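Long-range contact in phosphoribosylformylglycinamidine synthase, purS subunit (Thermotoga maritima, PDB 1VQ3), which is the small PurS subunit of a multi-subunit synthase, an alpha+beta chain that assembles here as four copies: residues A19-R25 / V86-R92. Sequence-based numbering, arbitrary orientation.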
loop_
_atom_site.group_PDB
_atom_site.type_symbol
_atom_site.label_atom_id
_atom_site.label_comp_id
_atom_site.label_asym_id
_atom_site.label_seq_id
_atom_site.Cartn_x
_atom_site.Cartn_y
_atom_site.Cartn_z
ATOM N N ALA C 19 12.932 9.430 1.423
ATOM C CA ALA C 19 11.932 9.621 2.416
ATOM C C ALA C 19 11.838 8.386 3.291
ATOM O O ALA C 19 11.852 7.233 2.815
ATOM C CB ALA C 19 10.601 9.913 1.796
ATOM N N ILE C 20 11.651 8.635 4.575
ATOM C CA ILE C 20 11.461 7.572 5.586
ATOM C C ILE C 20 10.084 7.807 6.211
ATOM O O ILE C 20 9.829 8.870 6.820
ATOM C CB ILE C 20 12.534 7.615 6.649
ATOM C CG1 ILE C 20 13.967 7.723 6.063
ATOM C CG2 ILE C 20 12.386 6.431 7.601
ATOM C CD1 ILE C 20 14.972 8.238 7.045
ATOM N N ASP C 21 9.211 6.819 6.059
ATOM C CA ASP C 21 7.868 6.797 6.650
ATOM C C ASP C 21 7.847 5.927 7.932
ATOM O O ASP C 21 7.810 4.694 7.871
ATOM C CB ASP C 21 6.894 6.271 5.617
ATOM C CG ASP C 21 5.424 6.475 5.982
ATOM O OD1 ASP C 21 5.072 6.824 7.114
ATOM O OD2 ASP C 21 4.534 6.277 5.143
ATOM N N VAL C 22 7.837 6.608 9.071
ATOM C CA VAL C 22 7.963 5.999 10.377
ATOM C C VAL C 22 6.575 5.992 10.977
ATOM O O VAL C 22 5.941 7.050 11.137
ATOM C CB VAL C 22 8.872 6.824 11.336
ATOM C CG1 VAL C 22 9.107 6.047 12.623
ATOM C CG2 VAL C 22 10.194 7.157 10.655
ATOM N N GLN C 23 6.090 4.805 11.297
ATOM C CA GLN C 23 4.730 4.650 11.763
ATOM C C GLN C 23 4.754 3.843 13.034
ATOM O O GLN C 23 5.556 2.967 13.175
ATOM C CB GLN C 23 3.888 3.896 10.739
ATOM C CG GLN C 23 3.556 4.652 9.473
ATOM C CD GLN C 23 2.576 5.840 9.685
ATOM O OE1 GLN C 23 1.639 5.786 10.483
ATOM N NE2 GLN C 23 2.794 6.884 8.939
ATOM N N TYR C 24 3.828 4.125 13.926
ATOM C CA TYR C 24 3.645 3.286 15.087
ATOM C C TYR C 24 3.172 1.896 14.661
ATOM O O TYR C 24 2.355 1.724 13.697
ATOM C CB TYR C 24 2.632 3.924 16.024
ATOM C CG TYR C 24 3.154 5.134 16.748
ATOM C CD1 TYR C 24 4.325 5.074 17.507
ATOM C CD2 TYR C 24 2.454 6.309 16.729
ATOM C CE1 TYR C 24 4.769 6.167 18.209
ATOM C CE2 TYR C 24 2.869 7.410 17.438
ATOM C CZ TYR C 24 4.028 7.346 18.169
ATOM O OH TYR C 24 4.439 8.461 18.847
ATOM N N ARG C 25 3.695 0.884 15.341
ATOM C CA ARG C 25 3.253 -0.454 15.058
ATOM C C ARG C 25 1.764 -0.570 15.427
ATOM O O ARG C 25 1.232 0.207 16.216
ATOM C CB ARG C 25 4.064 -1.493 15.820
ATOM C CG ARG C 25 5.519 -1.527 15.500
ATOM C CD ARG C 25 6.296 -2.404 16.466
ATOM N NE ARG C 25 7.722 -2.385 16.169
ATOM C CZ ARG C 25 8.281 -3.047 15.165
ATOM N NH1 ARG C 25 7.541 -3.797 14.350
ATOM N NH2 ARG C 25 9.591 -2.957 14.962
ATOM N N VAL C 86 8.421 0.571 19.296
ATOM C CA VAL C 86 7.089 1.080 18.979
ATOM C C VAL C 86 6.843 1.518 17.554
ATOM O O VAL C 86 5.688 1.799 17.221
ATOM C CB VAL C 86 6.632 2.215 19.946
ATOM C CG1 VAL C 86 6.686 1.714 21.357
ATOM C CG2 VAL C 86 7.429 3.447 19.798
ATOM N N GLU C 87 7.900 1.521 16.723
ATOM C CA GLU C 87 7.801 2.038 15.349
ATOM C C GLU C 87 8.349 1.034 14.384
ATOM O O GLU C 87 9.174 0.167 14.743
ATOM C CB GLU C 87 8.513 3.368 15.190
ATOM C CG GLU C 87 7.735 4.495 15.867
ATOM C CD GLU C 87 8.519 5.763 16.020
ATOM O OE1 GLU C 87 9.750 5.676 16.179
ATOM O OE2 GLU C 87 7.884 6.851 15.956
ATOM N N GLU C 88 7.848 1.166 13.159
ATOM C CA GLU C 88 8.336 0.459 12.005
ATOM C C GLU C 88 8.544 1.529 10.935
ATOM O O GLU C 88 8.065 2.667 11.072
ATOM C CB GLU C 88 7.310 -0.583 11.558
ATOM C CG GLU C 88 5.994 0.046 11.119
ATOM C CD GLU C 88 4.843 -0.930 11.052
ATOM O OE1 GLU C 88 4.905 -2.011 11.663
ATOM O OE2 GLU C 88 3.885 -0.605 10.350
ATOM N N TYR C 89 9.233 1.182 9.865
ATOM C CA TYR C 89 9.583 2.201 8.876
ATOM C C TYR C 89 9.773 1.674 7.486
ATOM O O TYR C 89 10.172 0.516 7.297
ATOM C CB TYR C 89 10.837 2.947 9.311
ATOM C CG TYR C 89 12.168 2.217 9.197
ATOM C CD1 TYR C 89 12.579 1.308 10.169
ATOM C CD2 TYR C 89 13.026 2.469 8.142
ATOM C CE1 TYR C 89 13.795 0.715 10.100
ATOM C CE2 TYR C 89 14.245 1.845 8.037
ATOM C CZ TYR C 89 14.641 0.989 9.046
ATOM O OH TYR C 89 15.859 0.377 8.990
ATOM N N GLU C 90 9.524 2.578 6.523
ATOM C CA GLU C 90 9.692 2.298 5.131
ATOM C C GLU C 90 10.515 3.402 4.532
ATOM O O GLU C 90 10.294 4.563 4.857
ATOM C CB GLU C 90 8.342 2.302 4.437
ATOM C CG GLU C 90 7.477 1.131 4.787
ATOM C CD GLU C 90 6.030 1.320 4.346
ATOM O OE1 GLU C 90 5.325 2.068 5.027
ATOM O OE2 GLU C 90 5.614 0.689 3.342
ATOM N N VAL C 91 11.467 3.019 3.692
ATOM C CA VAL C 91 12.339 3.932 2.973
ATOM C C VAL C 91 12.001 3.910 1.473
ATOM O O VAL C 91 11.874 2.868 0.890
ATOM C CB VAL C 91 13.786 3.499 3.131
ATOM C CG1 VAL C 91 14.724 4.425 2.406
ATOM C CG2 VAL C 91 14.191 3.417 4.623
ATOM N N ARG C 92 11.891 5.075 0.867
ATOM C CA ARG C 92 11.810 5.173 -0.534
ATOM C C ARG C 92 12.701 6.288 -1.064
ATOM O O ARG C 92 12.946 7.288 -0.357
ATOM C CB ARG C 92 10.368 5.383 -0.937
ATOM C CG ARG C 92 9.737 6.682 -0.574
ATOM C CD ARG C 92 8.233 6.636 -0.748
ATOM N NE ARG C 92 7.690 7.964 -0.554
ATOM C CZ ARG C 92 7.506 8.541 0.636
ATOM N NH1 ARG C 92 7.735 7.891 1.785
ATOM N NH2 ARG C 92 7.048 9.778 0.689
HETATM O O HOH W 1 5.571 2.967 7.382
HETATM O O HOH W 2 1.751 0.223 11.794
#
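Arg-92 lays one face of its guanidinium over the methyl of Ala-19, with Arg-92 NH1 3.5 Å from Ala-19 CB. Its chain runs extended to NE, and the last torsion (chi4 -78°) turns the group flat onto that methyl; NH2 is salt-bridged to Asp-21 of the third subunit. On this same face, Gln-23 NE2 donates an almost straight bond of 2.9 Å, in the amide plane, to the syn lone pair of Asp-21 OD1, which, with a second bond from NE2 to Ser-56 O of the third subunit, fixes the amide's rotation. OD1 also bonds that Ser-56. Asp-21 OD2 comes within 4.3 Å of Glu-90 OE1, a like-charge approach that the third subunit's Arg-92 probably offsets. On the reverse face Ile-20 and Tyr-89 run side by side, CG2 to CD2 4.0 Å, both touching Cys-77 of helix 66-81; Tyr-89 also reaches His-12 of the second subunit. At the strand end, Glu-87 CD meets Val-22 CG1 at 3.5 Å, while its OE1 accepts from Asn-83 N. Hydrogen-bonded pairs such as Asp-21/Glu-90 alternate with non-hydrogen-bonded ones such as Ile-20/Val-91, the register of an antiparallel strand pair, here central strand 15-24 with 87-93.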